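Local coordinates for prophage MuSo2, 43 kDa tail protein (Shewanella oneidensis, PDB 3CDD), which probably serves as the trimeric hub protein of a Mu-like prophage baseplate, joining the tail tube to the central spike, at the interface of chains A and B. Numbering follows the deposited sequence. Chains: chain A/B, Prophage MuSo2, 43 kDa tail protein.

Contact 1: the interface of chains A and B. Residues chain A 59, 78-80, 94-96; chain B 204-208.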
loop_
_atom_site.group_PDB
_atom_site.type_symbol
_atom_site.label_atom_id
_atom_site.label_comp_id
_atom_site.label_asym_id
_atom_site.label_seq_id
_atom_site.Cartn_x
_atom_site.Cartn_y
_atom_site.Cartn_z
ATOM N N GLN A 59 -25.315 3.513 10.922
ATOM C CA GLN A 59 -24.343 2.404 10.836
ATOM C C GLN A 59 -24.781 1.241 11.740
ATOM O O GLN A 59 -25.310 1.469 12.818
ATOM C CB GLN A 59 -22.928 2.883 11.200
ATOM C CG GLN A 59 -22.713 3.332 12.662
ATOM C CD GLN A 59 -23.073 4.782 12.933
ATOM O OE1 GLN A 59 -23.713 5.457 12.113
ATOM N NE2 GLN A 59 -22.666 5.275 14.103
ATOM N N ASP A 78 -22.258 -1.085 7.245
ATOM C CA ASP A 78 -20.982 -0.961 7.939
ATOM C C ASP A 78 -20.741 0.488 8.281
ATOM O O ASP A 78 -20.461 0.810 9.438
ATOM C CB ASP A 78 -19.835 -1.442 7.053
ATOM C CG ASP A 78 -19.671 -2.934 7.068
ATOM O OD1 ASP A 78 -19.828 -3.544 8.150
ATOM O OD2 ASP A 78 -19.345 -3.491 5.995
ATOM N N ASP A 79 -20.865 1.348 7.260
ATOM C CA ASP A 79 -20.487 2.754 7.325
ATOM C C ASP A 79 -21.616 3.688 6.878
ATOM O O ASP A 79 -22.249 3.476 5.841
ATOM C CB ASP A 79 -19.232 3.036 6.460
ATOM C CG ASP A 79 -17.966 2.325 6.977
ATOM O OD1 ASP A 79 -18.067 1.192 7.476
ATOM O OD2 ASP A 79 -16.849 2.912 6.908
ATOM N N TRP A 80 -21.845 4.714 7.684
ATOM C CA TRP A 80 -22.655 5.859 7.338
ATOM C C TRP A 80 -21.680 7.002 7.011
ATOM O O TRP A 80 -20.796 7.317 7.802
ATOM C CB TRP A 80 -23.554 6.199 8.539
ATOM C CG TRP A 80 -24.169 7.563 8.522
ATOM C CD1 TRP A 80 -23.949 8.558 9.421
ATOM C CD2 TRP A 80 -25.084 8.095 7.543
ATOM N NE1 TRP A 80 -24.680 9.676 9.075
ATOM C CE2 TRP A 80 -25.384 9.415 7.928
ATOM C CE3 TRP A 80 -25.674 7.578 6.376
ATOM C CZ2 TRP A 80 -26.272 10.235 7.199
ATOM C CZ3 TRP A 80 -26.569 8.397 5.652
ATOM C CH2 TRP A 80 -26.849 9.702 6.070
ATOM N N SER A 94 -22.171 2.161 3.088
ATOM C CA SER A 94 -21.422 1.010 2.600
ATOM C C SER A 94 -21.689 -0.144 3.555
ATOM O O SER A 94 -22.077 0.087 4.701
ATOM C CB SER A 94 -19.932 1.333 2.598
ATOM O OG SER A 94 -19.205 0.422 1.802
ATOM N N GLY A 95 -21.461 -1.365 3.095
ATOM C CA GLY A 95 -21.611 -2.546 3.936
ATOM C C GLY A 95 -21.350 -3.822 3.163
ATOM O O GLY A 95 -20.816 -3.819 2.051
ATOM N N ARG A 96 -21.786 -4.914 3.754
ATOM C CA ARG A 96 -21.498 -6.260 3.265
ATOM C C ARG A 96 -22.758 -7.081 3.575
ATOM O O ARG A 96 -23.620 -6.635 4.342
ATOM C CB ARG A 96 -20.293 -6.812 4.028
ATOM C CG ARG A 96 -18.946 -6.187 3.632
ATOM C CD ARG A 96 -17.804 -6.525 4.591
ATOM N NE ARG A 96 -18.026 -5.962 5.930
ATOM C CZ ARG A 96 -17.390 -6.379 7.018
ATOM N NH1 ARG A 96 -16.473 -7.342 6.921
ATOM N NH2 ARG A 96 -17.673 -5.849 8.201
ATOM N N ARG B 204 -17.480 9.857 8.802
ATOM C CA ARG B 204 -17.519 8.416 8.561
ATOM C C ARG B 204 -17.771 7.768 9.918
ATOM O O ARG B 204 -16.997 7.976 10.859
ATOM C CB ARG B 204 -16.195 7.900 7.961
ATOM C CG ARG B 204 -16.200 6.378 7.711
ATOM C CD ARG B 204 -15.003 5.899 6.884
ATOM N NE ARG B 204 -15.068 6.448 5.523
ATOM C CZ ARG B 204 -15.648 5.851 4.485
ATOM N NH1 ARG B 204 -16.197 4.654 4.613
ATOM N NH2 ARG B 204 -15.669 6.456 3.306
ATOM N N PHE B 205 -18.869 7.022 10.012
ATOM C CA PHE B 205 -19.294 6.361 11.245
ATOM C C PHE B 205 -19.472 4.888 10.896
ATOM O O PHE B 205 -20.348 4.540 10.098
ATOM C CB PHE B 205 -20.617 6.959 11.767
ATOM C CG PHE B 205 -20.590 8.474 11.943
ATOM C CD1 PHE B 205 -20.540 9.038 13.219
ATOM C CD2 PHE B 205 -20.637 9.326 10.841
ATOM C CE1 PHE B 205 -20.533 10.450 13.380
ATOM C CE2 PHE B 205 -20.593 10.721 10.976
ATOM C CZ PHE B 205 -20.557 11.287 12.252
ATOM N N SER B 206 -18.645 4.036 11.492
ATOM C CA SER B 206 -18.508 2.642 11.067
ATOM C C SER B 206 -18.639 1.671 12.228
ATOM O O SER B 206 -18.143 1.939 13.323
ATOM C CB SER B 206 -17.132 2.450 10.407
ATOM O OG SER B 206 -16.874 1.101 10.035
ATOM N N TRP B 207 -19.264 0.523 11.960
ATOM C CA TRP B 207 -19.222 -0.620 12.855
ATOM C C TRP B 207 -18.242 -1.714 12.386
ATOM O O TRP B 207 -18.212 -2.787 12.977
ATOM C CB TRP B 207 -20.608 -1.243 12.974
ATOM C CG TRP B 207 -21.531 -0.601 13.960
ATOM C CD1 TRP B 207 -21.467 0.677 14.459
ATOM C CD2 TRP B 207 -22.691 -1.199 14.545
ATOM N NE1 TRP B 207 -22.517 0.908 15.320
ATOM C CE2 TRP B 207 -23.289 -0.225 15.382
ATOM C CE3 TRP B 207 -23.288 -2.462 14.437
ATOM C CZ2 TRP B 207 -24.453 -0.482 16.118
ATOM C CZ3 TRP B 207 -24.447 -2.710 15.157
ATOM C CH2 TRP B 207 -25.023 -1.717 15.985
ATOM N N ARG B 208 -17.458 -1.467 11.332
ATOM C CA ARG B 208 -16.531 -2.512 10.828
ATOM C C ARG B 208 -15.608 -3.093 11.917
ATOM O O ARG B 208 -15.342 -4.305 11.941
ATOM C CB ARG B 208 -15.684 -2.017 9.654
ATOM C CG ARG B 208 -16.436 -1.865 8.373
ATOM C CD ARG B 208 -15.556 -1.263 7.278
ATOM N NE ARG B 208 -16.318 -0.855 6.094
ATOM C CZ ARG B 208 -16.681 -1.668 5.094
ATOM N NH1 ARG B 208 -16.363 -2.962 5.125
ATOM N NH2 ARG B 208 -17.368 -1.184 4.051
HETATM O O HOH W 1 -18.373 -2.764 1.761
#
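The guanidinium of B:Arg208 carries A:Asp78 OD2 on one face, offset toward the rim, a salt bridge to NH1 with no hydrogen bond, since the N-H points elsewhere; A:Asp79 OD2, A:Ser94 OG and a water lie in its plane at the edge. B:Trp207 turns one face of its indole to the backbone O of A:Gln59, and the amide of A:Gln59 stands almost perpendicular to it, with CG 3.4 Å from CD1 of the indole. The edge of the B:Phe205 ring meets the carbonyl O of A:Trp80. Strand 70-84 of chain A pairs antiparallel with strand 200-206 of chain B, forming an intersubunit beta-sheet in the probable baseplate hub. A:Trp80 N donates to B:Phe205 O at 2.8 Å, B:Phe205 N returns a bond to A:Trp80 O, and B:Trp207 N reaches A:Asp78 O at 2.8 Å. The carboxylate of A:Asp79 reaches over to chain B: OD1 accepts a hydrogen bond from B:Ser206 OG at 2.8 Å, from above its plane, and OD2 one from B:Arg204 NH1 at 3.0 Å. B:Arg208 NE adds a salt bridge to OD1, but its hydrogen bond is weak. In the second shell A:Arg96 grips A:Asp78 side-on through NE and NH2, one to each oxygen, which should steady that carboxylate against B:Arg208. The hydroxyl OG of B:Ser206, anti to its backbone N (chi1 176°), also accepts a hydrogen bond from B:Arg208 N at 2.9 Å.

Contact 2: the interface of chains A and B. Residues chain A 101, 104-106, 130; chain B 211, 248-252.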
loop_
_atom_site.group_PDB
_atom_site.type_symbol
_atom_site.label_atom_id
_atom_site.label_comp_id
_atom_site.label_asym_id
_atom_site.label_seq_id
_atom_site.Cartn_x
_atom_site.Cartn_y
_atom_site.Cartn_z
ATOM N N ASP A 101 -20.402 -10.929 9.471
ATOM C CA ASP A 101 -20.247 -11.238 10.891
ATOM C C ASP A 101 -19.369 -12.476 11.092
ATOM O O ASP A 101 -18.607 -12.546 12.055
ATOM C CB ASP A 101 -21.606 -11.432 11.577
ATOM C CG ASP A 101 -22.318 -10.112 11.850
ATOM O OD1 ASP A 101 -21.657 -9.043 11.789
ATOM O OD2 ASP A 101 -23.541 -10.143 12.114
ATOM N N ASP A 104 -15.750 -11.207 10.565
ATOM C CA ASP A 104 -15.259 -10.237 11.569
ATOM C C ASP A 104 -15.077 -10.808 12.969
ATOM O O ASP A 104 -14.153 -10.415 13.687
ATOM C CB ASP A 104 -16.230 -9.057 11.714
ATOM C CG ASP A 104 -16.265 -8.168 10.509
ATOM O OD1 ASP A 104 -15.391 -8.293 9.597
ATOM O OD2 ASP A 104 -17.211 -7.341 10.483
ATOM N N CYS A 105 -15.968 -11.723 13.348
ATOM C CA CYS A 105 -16.154 -12.067 14.776
ATOM C C CYS A 105 -15.539 -13.404 15.178
ATOM O O CYS A 105 -15.279 -14.251 14.320
ATOM C CB CYS A 105 -17.646 -12.050 15.112
ATOM S SG CYS A 105 -18.474 -10.459 14.803
ATOM N N SER A 106 -15.317 -13.582 16.484
ATOM C CA SER A 106 -14.722 -14.803 17.028
ATOM C C SER A 106 -15.782 -15.872 17.208
ATOM O O SER A 106 -16.969 -15.561 17.343
ATOM C CB SER A 106 -14.055 -14.532 18.383
ATOM O OG SER A 106 -13.107 -13.483 18.302
ATOM N N PHE A 130 -25.323 -16.100 15.130
ATOM C CA PHE A 130 -25.369 -14.955 14.220
ATOM C C PHE A 130 -26.684 -14.917 13.419
ATOM O O PHE A 130 -26.914 -13.988 12.622
ATOM C CB PHE A 130 -24.192 -14.988 13.261
ATOM C CG PHE A 130 -22.830 -14.897 13.924
ATOM C CD1 PHE A 130 -22.084 -16.057 14.188
ATOM C CD2 PHE A 130 -22.265 -13.663 14.225
ATOM C CE1 PHE A 130 -20.800 -15.975 14.759
ATOM C CE2 PHE A 130 -20.993 -13.578 14.807
ATOM C CZ PHE A 130 -20.257 -14.747 15.078
ATOM N N PHE B 211 -17.492 -4.104 18.125
ATOM C CA PHE B 211 -17.965 -5.399 18.616
ATOM C C PHE B 211 -18.905 -5.237 19.785
ATOM O O PHE B 211 -18.804 -4.268 20.551
ATOM C CB PHE B 211 -16.760 -6.307 18.943
ATOM C CG PHE B 211 -15.912 -6.609 17.726
ATOM C CD1 PHE B 211 -14.868 -5.768 17.355
ATOM C CD2 PHE B 211 -16.204 -7.701 16.918
ATOM C CE1 PHE B 211 -14.120 -6.016 16.215
ATOM C CE2 PHE B 211 -15.445 -7.959 15.765
ATOM C CZ PHE B 211 -14.400 -7.113 15.428
ATOM N N ARG B 248 -25.981 -5.690 17.805
ATOM C CA ARG B 248 -26.024 -7.004 17.128
ATOM C C ARG B 248 -25.035 -7.927 17.842
ATOM O O ARG B 248 -24.036 -7.458 18.359
ATOM C CB ARG B 248 -25.598 -6.852 15.642
ATOM C CG ARG B 248 -25.987 -8.017 14.734
ATOM C CD ARG B 248 -25.239 -7.956 13.404
ATOM N NE ARG B 248 -25.298 -6.594 12.946
ATOM C CZ ARG B 248 -24.351 -5.937 12.309
ATOM N NH1 ARG B 248 -23.201 -6.519 11.965
ATOM N NH2 ARG B 248 -24.602 -4.681 12.004
ATOM N N TYR B 249 -25.300 -9.224 17.861
ATOM C CA TYR B 249 -24.315 -10.216 18.322
ATOM C C TYR B 249 -23.020 -10.154 17.476
ATOM O O TYR B 249 -22.999 -10.577 16.312
ATOM C CB TYR B 249 -24.929 -11.628 18.301
ATOM C CG TYR B 249 -23.978 -12.751 18.680
ATOM C CD1 TYR B 249 -23.677 -13.028 20.021
ATOM C CD2 TYR B 249 -23.395 -13.553 17.696
ATOM C CE1 TYR B 249 -22.800 -14.067 20.371
ATOM C CE2 TYR B 249 -22.527 -14.586 18.029
ATOM C CZ TYR B 249 -22.231 -14.841 19.360
ATOM O OH TYR B 249 -21.369 -15.868 19.661
ATOM N N ARG B 250 -21.960 -9.612 18.071
ATOM C CA ARG B 250 -20.670 -9.461 17.398
ATOM C C ARG B 250 -19.546 -9.637 18.418
ATOM O O ARG B 250 -18.992 -8.640 18.900
ATOM C CB ARG B 250 -20.567 -8.073 16.721
ATOM C CG ARG B 250 -21.230 -7.987 15.365
ATOM C CD ARG B 250 -21.082 -6.598 14.731
ATOM N NE ARG B 250 -19.696 -6.184 14.483
ATOM C CZ ARG B 250 -18.977 -6.532 13.408
ATOM N NH1 ARG B 250 -19.491 -7.332 12.467
ATOM N NH2 ARG B 250 -17.734 -6.088 13.273
ATOM N N PRO B 251 -19.237 -10.903 18.796
ATOM C CA PRO B 251 -18.203 -11.139 19.807
ATOM C C PRO B 251 -16.766 -11.047 19.316
ATOM O O PRO B 251 -16.460 -11.520 18.219
ATOM C CB PRO B 251 -18.495 -12.576 20.276
ATOM C CG PRO B 251 -19.095 -13.240 19.076
ATOM C CD PRO B 251 -19.862 -12.162 18.345
ATOM N N LEU B 252 -15.888 -10.469 20.141
ATOM C CA LEU B 252 -14.428 -10.577 19.919
ATOM C C LEU B 252 -13.721 -11.185 21.142
ATOM O O LEU B 252 -13.914 -10.721 22.266
ATOM C CB LEU B 252 -13.808 -9.216 19.541
ATOM C CG LEU B 252 -12.337 -9.235 19.076
ATOM C CD1 LEU B 252 -12.148 -9.857 17.660
ATOM C CD2 LEU B 252 -11.718 -7.840 19.133
HETATM O O HOH W 2 -19.445 -17.025 17.949
HETATM O O HOH W 3 -24.810 -11.126 14.374
#
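Carboxylate oxygen OD1 of A:Asp101 is gripped by two arginines of chain B, in a subunit contact of this GpP-family baseplate protein. B:Arg248 NH1 meets the syn lone pair of A:Asp101 OD1 at 3.0 Å, and B:Arg250 NH1 takes the anti lone pair of the same oxygen at 2.8 Å. The B:Arg248 guanidinium lies nearly coplanar with the carboxylate, its chain bent at chi3 (-45°), whereas that of B:Arg250 is turned well out of this plane. B:Arg250 also grips A:Asp104 end-on, NH1 and NH2 both going to OD2, at 3.0 Å from NH1. Its guanidinium stands almost square to that carboxylate (84°), so NH2 approaches from above the carboxylate plane. Both aspartates lie on helix 100-104, and the two arginines would be expected to stabilise their ionised carboxylates. The thiol sulfur SG of A:Cys105 sits over one face of the B:Arg250 guanidinium, offset toward the rim, and packs 3.5 Å from B:Arg250 CA. Beyond it, A:Ser106 N donates to B:Pro251 O at 2.9 Å, from above the carbonyl plane. B:Tyr249 drives its ring edge into the face of A:Phe130, with CE2 over the ring centre and the planes 67° apart. A water joins the B:Tyr249 hydroxyl OH, 2.8 Å away, to A:Ser106 O. Another water links A:Asp101 OD2 with B:Tyr249 O, 2.7 Å from the latter.

Contact 3: the interface of chains A and B. Residues chain A 48-49, 52, 84, 89; chain B 194-195, 198-200, 285, 311.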
loop_
_atom_site.group_PDB
_atom_site.type_symbol
_atom_site.label_atom_id
_atom_site.label_comp_id
_atom_site.label_asym_id
_atom_site.label_seq_id
_atom_site.Cartn_x
_atom_site.Cartn_y
_atom_site.Cartn_z
ATOM N N ALA A 48 -27.506 24.632 0.739
ATOM C CA ALA A 48 -27.528 23.216 1.091
ATOM C C ALA A 48 -27.620 22.982 2.600
ATOM O O ALA A 48 -28.287 22.055 3.052
ATOM C CB ALA A 48 -26.295 22.535 0.540
ATOM N N GLN A 49 -26.946 23.817 3.382
ATOM C CA GLN A 49 -26.846 23.577 4.821
ATOM C C GLN A 49 -28.153 23.874 5.567
ATOM O O GLN A 49 -28.312 23.492 6.729
ATOM C CB GLN A 49 -25.654 24.345 5.395
ATOM C CG GLN A 49 -24.313 23.851 4.824
ATOM C CD GLN A 49 -23.107 24.534 5.424
ATOM O OE1 GLN A 49 -23.126 24.967 6.585
ATOM N NE2 GLN A 49 -22.040 24.622 4.645
ATOM N N ALA A 52 -31.272 20.047 4.700
ATOM C CA ALA A 52 -31.165 18.628 5.060
ATOM C C ALA A 52 -32.483 17.904 4.765
ATOM O O ALA A 52 -33.554 18.428 5.056
ATOM C CB ALA A 52 -30.786 18.476 6.539
ATOM N N TYR A 84 -21.051 17.421 3.178
ATOM C CA TYR A 84 -21.760 18.501 2.520
ATOM C C TYR A 84 -20.816 19.680 2.353
ATOM O O TYR A 84 -19.729 19.691 2.925
ATOM C CB TYR A 84 -22.995 18.935 3.337
ATOM C CG TYR A 84 -22.640 19.372 4.744
ATOM C CD1 TYR A 84 -22.224 20.684 5.008
ATOM C CD2 TYR A 84 -22.702 18.464 5.812
ATOM C CE1 TYR A 84 -21.873 21.080 6.292
ATOM C CE2 TYR A 84 -22.365 18.861 7.110
ATOM C CZ TYR A 84 -21.956 20.161 7.335
ATOM O OH TYR A 84 -21.638 20.563 8.604
ATOM N N ILE A 89 -25.059 18.252 -0.764
ATOM C CA ILE A 89 -25.235 17.269 0.312
ATOM C C ILE A 89 -25.067 15.886 -0.306
ATOM O O ILE A 89 -25.768 15.527 -1.267
ATOM C CB ILE A 89 -26.598 17.365 1.049
ATOM C CG1 ILE A 89 -26.781 18.742 1.682
ATOM C CG2 ILE A 89 -26.696 16.279 2.152
ATOM C CD1 ILE A 89 -28.207 19.019 2.234
ATOM N N LEU B 194 -23.595 23.983 11.692
ATOM C CA LEU B 194 -24.172 23.850 10.357
ATOM C C LEU B 194 -25.026 25.076 10.031
ATOM O O LEU B 194 -25.947 25.402 10.775
ATOM C CB LEU B 194 -25.070 22.612 10.307
ATOM C CG LEU B 194 -25.766 22.329 8.975
ATOM C CD1 LEU B 194 -24.745 21.857 7.957
ATOM C CD2 LEU B 194 -26.855 21.288 9.172
ATOM N N GLY B 195 -24.704 25.747 8.931
ATOM C CA GLY B 195 -25.477 26.888 8.472
ATOM C C GLY B 195 -24.930 28.199 8.992
ATOM O O GLY B 195 -25.344 29.279 8.552
ATOM N N VAL B 198 -19.588 26.791 9.161
ATOM C CA VAL B 198 -19.025 25.624 8.475
ATOM C C VAL B 198 -19.088 25.823 6.953
ATOM O O VAL B 198 -20.147 26.079 6.385
ATOM C CB VAL B 198 -19.729 24.309 8.918
ATOM C CG1 VAL B 198 -19.222 23.084 8.112
ATOM C CG2 VAL B 198 -19.535 24.083 10.421
ATOM N N LYS B 199 -17.938 25.737 6.300
ATOM C CA LYS B 199 -17.891 25.834 4.833
ATOM C C LYS B 199 -18.200 24.468 4.219
ATOM O O LYS B 199 -18.981 24.365 3.259
ATOM C CB LYS B 199 -16.529 26.355 4.357
ATOM C CG LYS B 199 -16.382 26.398 2.855
ATOM C CD LYS B 199 -15.184 27.253 2.444
ATOM C CE LYS B 199 -14.906 27.229 0.928
ATOM N NZ LYS B 199 -15.884 28.093 0.183
ATOM N N ALA B 200 -17.574 23.425 4.772
ATOM C CA ALA B 200 -17.751 22.054 4.287
ATOM C C ALA B 200 -17.455 21.094 5.425
ATOM O O ALA B 200 -16.717 21.430 6.365
ATOM C CB ALA B 200 -16.843 21.759 3.058
ATOM N N TYR B 285 -14.213 19.239 9.848
ATOM C CA TYR B 285 -14.875 20.506 9.560
ATOM C C TYR B 285 -13.920 21.442 8.874
ATOM O O TYR B 285 -12.761 21.610 9.297
ATOM C CB TYR B 285 -15.463 21.130 10.848
ATOM C CG TYR B 285 -16.705 20.380 11.250
ATOM C CD1 TYR B 285 -16.614 19.195 11.978
ATOM C CD2 TYR B 285 -17.972 20.805 10.826
ATOM C CE1 TYR B 285 -17.747 18.474 12.327
ATOM C CE2 TYR B 285 -19.123 20.086 11.170
ATOM C CZ TYR B 285 -18.996 18.919 11.894
ATOM O OH TYR B 285 -20.101 18.191 12.214
ATOM N N ILE B 311 -26.812 17.220 9.737
ATOM C CA ILE B 311 -26.489 16.401 8.567
ATOM C C ILE B 311 -25.605 15.206 8.926
ATOM O O ILE B 311 -25.893 14.100 8.485
ATOM C CB ILE B 311 -25.976 17.196 7.362
ATOM C CG1 ILE B 311 -27.052 18.196 6.913
ATOM C CG2 ILE B 311 -25.681 16.240 6.205
ATOM C CD1 ILE B 311 -26.571 19.186 5.895
#
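From 3-10 helix 48-50 the side chain of A:Gln49 runs out extended beyond CG (chi2 -177°) to chain B. A:Gln49 CB packs 3.7 Å from the methyl CD1 of B:Leu194, and CG touches the same methyl. At the tip the amide is used at both ends. A:Gln49 OE1 accepts a hydrogen bond from the backbone N of B:Gly195 at 2.9 Å, with the donor in the carbonyl plane. A:Gln49 NE2 donates to the backbone O of B:Val198 at 3.0 Å; that oxygen lies in the amide plane, while NE2 stands above the plane of the backbone carbonyl. Both bonds should fix the amide's rotation. The B:Leu194 methyl is shared: CD1 also sits over the face of the A:Tyr84 ring, 3.7 Å from its centroid. A:Tyr84 holds CG in the crowded position between backbone N and carbonyl carbon (chi1 58°). One ring edge meets B:Ile311 through A:Tyr84 CD2, 3.7 Å from CG2, and the other meets B:Val198 CG1 through CE1. B:Ile311 extends the apolar contact to A:Ala52 CB and, with CD1, to A:Ile89 CD1. Loops of chain B here meet 3-10 helix 48-50 and the ends of strands 70-84 and 88-97 of chain A, probably helping to hold the trimeric baseplate hub together.

Contact 1 lies between the others: the centres of its C-alpha atoms are about 15 Å from those of contact 2 and about 21 Å from those of contact 3, while contacts 2 and 3 stand about 34 Å apart. Strands 70-84 and 88-97 of chain A and strand 200-206 of chain B run from contact 1 to contact 3, where A:Tyr84, A:Ile89 and B:Ala200 lie at or near their ends. Contact 2 instead uses helix 100-104, which follows strand 88-97. Together they form an elongated seam between copies in the deposited trimer, consistent with a ring-like baseplate hub.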